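PDB 3NT8: ancylostoma secreted protein 1 from Necator americanus, which is a secreted two-CAP-domain hookworm protein, probably associated with the transition of infective larvae to parasitism. Local coordinates for residues V135-F147 with V180-G192. Sequence-based numbering, arbitrary orientation.
Sequences VGPDNKYTGGGLF and VGYITNQPMWETG
The side-chain amide nitrogen of Asn139 gives both its hydrogens to 180-192: ND2 lies 2.8 Å from Thr191 OG1 and 3.0 Å from the carbonyl O of Trp189. Trp189 O lies close to the plane of the amide, though the donor stands well above the plane of that carbonyl. With OD1 bonded to Asn64, the amide is gripped at both ends and its rotation fixed. It is laid flat over one face of the indole, the two planes 15° apart, and CB sits 3.9 Å from the centroid of the six-membered ring in a CH-pi contact. A water joins Thr191 OG1 to Pro137 O in the type I turn of residues 136-139.

The backbones meet in a single antiparallel bridge, with Lys140 and Pro187 as its non-hydrogen-bonded pair. Its nearly straight bonds are Met188 N to Asn139 O and Tyr141 N to Gln186 O (2.9 Å), while Asn185 N reaches Tyr141 O at 2.6 Å. The ring of Tyr141, CG anti to the backbone N (chi1 -175°), is directed onto the backbone of Tyr182, whose CA stands 3.6 Å from its centroid, almost on the normal. Gly143 N lies over the opposite face. Met188 bends at chi3 (-70°), bringing CE to Val135 CG1 at 3.7 Å, tip to tip.

Helix 147-153 packs against Tyr141, Tyr182, Met188 and Trp189, and Glu190 pairs through its backbone with Lys67 in the antiparallel sheet of strands 66-67 and 190-191. The contact packs the loop between helices 129-133 and 147-153 against the largely irregular chain after the central sheet of the first alpha-beta-alpha CAP domain.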
loop_
_atom_site.group_PDB
_atom_site.type_symbol
_atom_site.label_atom_id
_atom_site.label_comp_id
_atom_site.label_asym_id
_atom_site.label_seq_id
_atom_site.Cartn_x
_atom_site.Cartn_y
_atom_site.Cartn_z
ATOM N N VAL A 135 -15.972 -4.468 -11.065
ATOM C CA VAL A 135 -14.955 -3.670 -10.388
ATOM C C VAL A 135 -15.338 -2.195 -10.653
ATOM O O VAL A 135 -15.673 -1.819 -11.798
ATOM C CB VAL A 135 -13.542 -3.959 -10.968
ATOM C CG1 VAL A 135 -12.522 -2.990 -10.466
ATOM C CG2 VAL A 135 -13.053 -5.398 -10.650
ATOM N N GLY A 136 -15.314 -1.390 -9.585
ATOM C CA GLY A 136 -15.490 0.071 -9.620
ATOM C C GLY A 136 -14.616 0.899 -10.597
ATOM O O GLY A 136 -13.525 0.462 -10.997
ATOM N N PRO A 137 -15.096 2.112 -10.979
ATOM C CA PRO A 137 -14.504 2.876 -12.100
ATOM C C PRO A 137 -12.991 3.235 -11.950
ATOM O O PRO A 137 -12.318 3.486 -13.007
ATOM C CB PRO A 137 -15.397 4.135 -12.184
ATOM C CG PRO A 137 -15.928 4.326 -10.729
ATOM C CD PRO A 137 -16.147 2.877 -10.262
ATOM N N ASP A 138 -12.473 3.255 -10.700
ATOM C CA ASP A 138 -11.062 3.525 -10.434
ATOM C C ASP A 138 -10.267 2.213 -10.057
ATOM O O ASP A 138 -9.131 2.268 -9.606
ATOM C CB ASP A 138 -10.909 4.577 -9.341
ATOM C CG ASP A 138 -11.560 5.927 -9.695
ATOM O OD1 ASP A 138 -11.700 6.254 -10.908
ATOM O OD2 ASP A 138 -11.907 6.664 -8.729
ATOM N N ASN A 139 -10.886 1.051 -10.303
ATOM C CA ASN A 139 -10.336 -0.247 -9.979
ATOM C C ASN A 139 -10.152 -0.382 -8.476
ATOM O O ASN A 139 -9.282 -1.135 -8.011
ATOM C CB ASN A 139 -9.035 -0.518 -10.755
ATOM C CG ASN A 139 -9.038 0.098 -12.166
ATOM O OD1 ASN A 139 -9.961 -0.086 -12.960
ATOM N ND2 ASN A 139 -8.005 0.861 -12.457
ATOM N N LYS A 140 -10.964 0.372 -7.715
ATOM C CA LYS A 140 -10.791 0.388 -6.255
ATOM C C LYS A 140 -11.388 -0.812 -5.609
ATOM O O LYS A 140 -12.471 -1.264 -6.035
ATOM C CB LYS A 140 -11.326 1.678 -5.596
ATOM C CG LYS A 140 -10.493 2.904 -5.957
ATOM C CD LYS A 140 -11.064 4.226 -5.477
ATOM C CE LYS A 140 -9.971 5.299 -5.662
ATOM N NZ LYS A 140 -10.606 6.631 -5.374
ATOM N N TYR A 141 -10.709 -1.321 -4.575
ATOM C CA TYR A 141 -11.248 -2.456 -3.785
ATOM C C TYR A 141 -12.366 -1.952 -2.889
ATOM O O TYR A 141 -12.176 -0.990 -2.108
ATOM C CB TYR A 141 -10.186 -3.120 -2.887
ATOM C CG TYR A 141 -10.713 -4.360 -2.183
ATOM C CD1 TYR A 141 -10.726 -5.609 -2.841
ATOM C CD2 TYR A 141 -11.187 -4.304 -0.874
ATOM C CE1 TYR A 141 -11.210 -6.778 -2.200
ATOM C CE2 TYR A 141 -11.691 -5.435 -0.220
ATOM C CZ TYR A 141 -11.706 -6.658 -0.902
ATOM O OH TYR A 141 -12.130 -7.772 -0.293
ATOM N N THR A 142 -13.509 -2.634 -2.956
ATOM C CA THR A 142 -14.672 -2.295 -2.118
ATOM C C THR A 142 -15.242 -3.573 -1.505
ATOM O O THR A 142 -16.245 -3.530 -0.772
ATOM C CB THR A 142 -15.782 -1.557 -2.903
ATOM O OG1 THR A 142 -16.034 -2.234 -4.145
ATOM C CG2 THR A 142 -15.423 -0.097 -3.135
ATOM N N GLY A 143 -14.586 -4.696 -1.778
ATOM C CA GLY A 143 -15.053 -5.978 -1.289
ATOM C C GLY A 143 -16.135 -6.433 -2.229
ATOM O O GLY A 143 -15.860 -6.662 -3.421
ATOM N N GLY A 144 -17.378 -6.472 -1.739
ATOM C CA GLY A 144 -18.428 -7.166 -2.460
ATOM C C GLY A 144 -17.956 -8.389 -3.243
ATOM O O GLY A 144 -18.366 -8.548 -4.399
ATOM N N GLY A 145 -17.113 -9.258 -2.645
ATOM C CA GLY A 145 -16.667 -10.522 -3.325
ATOM C C GLY A 145 -15.432 -10.427 -4.235
ATOM O O GLY A 145 -15.215 -11.261 -5.127
ATOM N N LEU A 146 -14.605 -9.398 -4.041
ATOM C CA LEU A 146 -13.340 -9.243 -4.807
ATOM C C LEU A 146 -12.108 -9.689 -4.009
ATOM O O LEU A 146 -10.942 -9.531 -4.445
ATOM C CB LEU A 146 -13.193 -7.764 -5.266
ATOM C CG LEU A 146 -14.254 -7.273 -6.281
ATOM C CD1 LEU A 146 -14.278 -5.751 -6.379
ATOM C CD2 LEU A 146 -14.185 -7.866 -7.640
ATOM N N PHE A 147 -12.316 -10.217 -2.811
ATOM C CA PHE A 147 -11.168 -10.538 -1.970
ATOM C C PHE A 147 -10.112 -11.356 -2.686
ATOM O O PHE A 147 -8.915 -11.022 -2.671
ATOM C CB PHE A 147 -11.590 -11.310 -0.748
ATOM C CG PHE A 147 -10.429 -11.678 0.148
ATOM C CD1 PHE A 147 -9.844 -10.729 0.994
ATOM C CD2 PHE A 147 -9.902 -12.958 0.118
ATOM C CE1 PHE A 147 -8.754 -11.055 1.811
ATOM C CE2 PHE A 147 -8.803 -13.293 0.951
ATOM C CZ PHE A 147 -8.233 -12.334 1.763
ATOM N N VAL A 180 -0.772 -6.695 -0.505
ATOM C CA VAL A 180 -2.128 -6.712 -0.002
ATOM C C VAL A 180 -3.110 -5.961 -0.958
ATOM O O VAL A 180 -2.983 -4.743 -1.177
ATOM C CB VAL A 180 -2.133 -6.129 1.459
ATOM C CG1 VAL A 180 -3.541 -6.125 2.039
ATOM C CG2 VAL A 180 -1.160 -6.970 2.341
ATOM N N GLY A 181 -4.096 -6.671 -1.514
ATOM C CA GLY A 181 -5.038 -6.052 -2.466
ATOM C C GLY A 181 -6.436 -5.797 -1.929
ATOM O O GLY A 181 -7.274 -5.184 -2.611
ATOM N N TYR A 182 -6.689 -6.256 -0.705
ATOM C CA TYR A 182 -7.970 -6.070 -0.064
ATOM C C TYR A 182 -8.093 -4.824 0.879
ATOM O O TYR A 182 -8.896 -4.818 1.833
ATOM C CB TYR A 182 -8.365 -7.361 0.633
ATOM C CG TYR A 182 -7.277 -7.936 1.509
ATOM C CD1 TYR A 182 -7.100 -7.437 2.798
ATOM C CD2 TYR A 182 -6.440 -8.976 1.071
ATOM C CE1 TYR A 182 -6.118 -7.929 3.621
ATOM C CE2 TYR A 182 -5.441 -9.508 1.911
ATOM C CZ TYR A 182 -5.301 -8.965 3.196
ATOM O OH TYR A 182 -4.332 -9.381 4.101
ATOM N N ILE A 183 -7.337 -3.758 0.634
ATOM C CA ILE A 183 -7.466 -2.581 1.502
ATOM C C ILE A 183 -8.620 -1.744 0.928
ATOM O O ILE A 183 -8.681 -1.548 -0.269
ATOM C CB ILE A 183 -6.173 -1.758 1.562
ATOM C CG1 ILE A 183 -4.970 -2.564 2.072
ATOM C CG2 ILE A 183 -6.385 -0.508 2.352
ATOM C CD1 ILE A 183 -5.069 -3.176 3.426
ATOM N N THR A 184 -9.560 -1.313 1.777
ATOM C CA THR A 184 -10.772 -0.587 1.308
ATOM C C THR A 184 -10.435 0.732 0.558
ATOM O O THR A 184 -9.610 1.531 1.026
ATOM C CB THR A 184 -11.769 -0.296 2.460
ATOM O OG1 THR A 184 -11.931 -1.460 3.289
ATOM C CG2 THR A 184 -13.162 0.162 1.894
ATOM N N ASN A 185 -11.036 0.890 -0.634
ATOM C CA ASN A 185 -10.887 2.059 -1.496
ATOM C C ASN A 185 -9.497 2.288 -2.137
ATOM O O ASN A 185 -9.282 3.330 -2.803
ATOM C CB ASN A 185 -11.379 3.339 -0.760
ATOM C CG ASN A 185 -12.907 3.306 -0.488
ATOM O OD1 ASN A 185 -13.342 3.526 0.628
ATOM N ND2 ASN A 185 -13.697 3.000 -1.509
ATOM N N GLN A 186 -8.551 1.365 -1.886
ATOM C CA GLN A 186 -7.216 1.396 -2.548
ATOM C C GLN A 186 -7.352 0.744 -3.930
ATOM O O GLN A 186 -8.019 -0.279 -4.051
ATOM C CB GLN A 186 -6.188 0.612 -1.732
ATOM C CG GLN A 186 -4.842 0.297 -2.453
ATOM C CD GLN A 186 -3.907 -0.558 -1.598
ATOM O OE1 GLN A 186 -4.130 -1.780 -1.471
ATOM N NE2 GLN A 186 -2.882 0.061 -0.994
ATOM N N PRO A 187 -6.777 1.365 -4.975
ATOM C CA PRO A 187 -6.872 0.811 -6.317
ATOM C C PRO A 187 -6.062 -0.462 -6.448
ATOM O O PRO A 187 -4.904 -0.537 -6.002
ATOM C CB PRO A 187 -6.329 1.908 -7.218
ATOM C CG PRO A 187 -5.600 2.880 -6.265
ATOM C CD PRO A 187 -6.331 2.768 -4.980
ATOM N N MET A 188 -6.701 -1.472 -7.024
ATOM C CA MET A 188 -6.023 -2.754 -7.263
ATOM C C MET A 188 -4.899 -2.526 -8.274
ATOM O O MET A 188 -3.843 -3.144 -8.164
ATOM C CB MET A 188 -7.014 -3.805 -7.722
ATOM C CG MET A 188 -7.890 -4.244 -6.581
ATOM S SD MET A 188 -9.156 -5.429 -6.939
ATOM C CE MET A 188 -10.273 -4.406 -7.919
ATOM N N TRP A 189 -5.120 -1.571 -9.195
ATOM C CA TRP A 189 -4.102 -1.165 -10.179
ATOM C C TRP A 189 -4.475 0.234 -10.693
ATOM O O TRP A 189 -5.648 0.704 -10.587
ATOM C CB TRP A 189 -3.983 -2.209 -11.373
ATOM C CG TRP A 189 -5.235 -2.252 -12.262
ATOM C CD1 TRP A 189 -5.500 -1.469 -13.384
ATOM C CD2 TRP A 189 -6.375 -3.120 -12.123
ATOM N NE1 TRP A 189 -6.710 -1.820 -13.949
ATOM C CE2 TRP A 189 -7.267 -2.831 -13.197
ATOM C CE3 TRP A 189 -6.720 -4.130 -11.218
ATOM C CZ2 TRP A 189 -8.499 -3.469 -13.334
ATOM C CZ3 TRP A 189 -7.930 -4.791 -11.389
ATOM C CH2 TRP A 189 -8.823 -4.432 -12.420
ATOM N N GLU A 190 -3.513 0.877 -11.345
ATOM C CA GLU A 190 -3.784 2.203 -11.905
ATOM C C GLU A 190 -4.105 2.097 -13.353
ATOM O O GLU A 190 -3.435 1.408 -14.097
ATOM C CB GLU A 190 -2.606 3.147 -11.650
ATOM C CG GLU A 190 -2.538 3.597 -10.174
ATOM C CD GLU A 190 -1.467 4.640 -9.900
ATOM O OE1 GLU A 190 -0.304 4.470 -10.342
ATOM O OE2 GLU A 190 -1.810 5.629 -9.211
ATOM N N THR A 191 -5.183 2.743 -13.761
ATOM C CA THR A 191 -5.556 2.771 -15.194
ATOM C C THR A 191 -4.427 3.477 -16.012
ATOM O O THR A 191 -3.986 4.594 -15.679
ATOM C CB THR A 191 -6.973 3.391 -15.406
ATOM O OG1 THR A 191 -7.925 2.791 -14.526
ATOM C CG2 THR A 191 -7.481 3.168 -16.806
ATOM N N GLY A 192 -3.924 2.785 -17.036
ATOM C CA GLY A 192 -3.058 3.420 -18.014
ATOM C C GLY A 192 -2.648 2.407 -19.026
ATOM O O GLY A 192 -3.064 1.254 -18.937
HETATM O O HOH W 1 -10.415 4.146 -14.629
#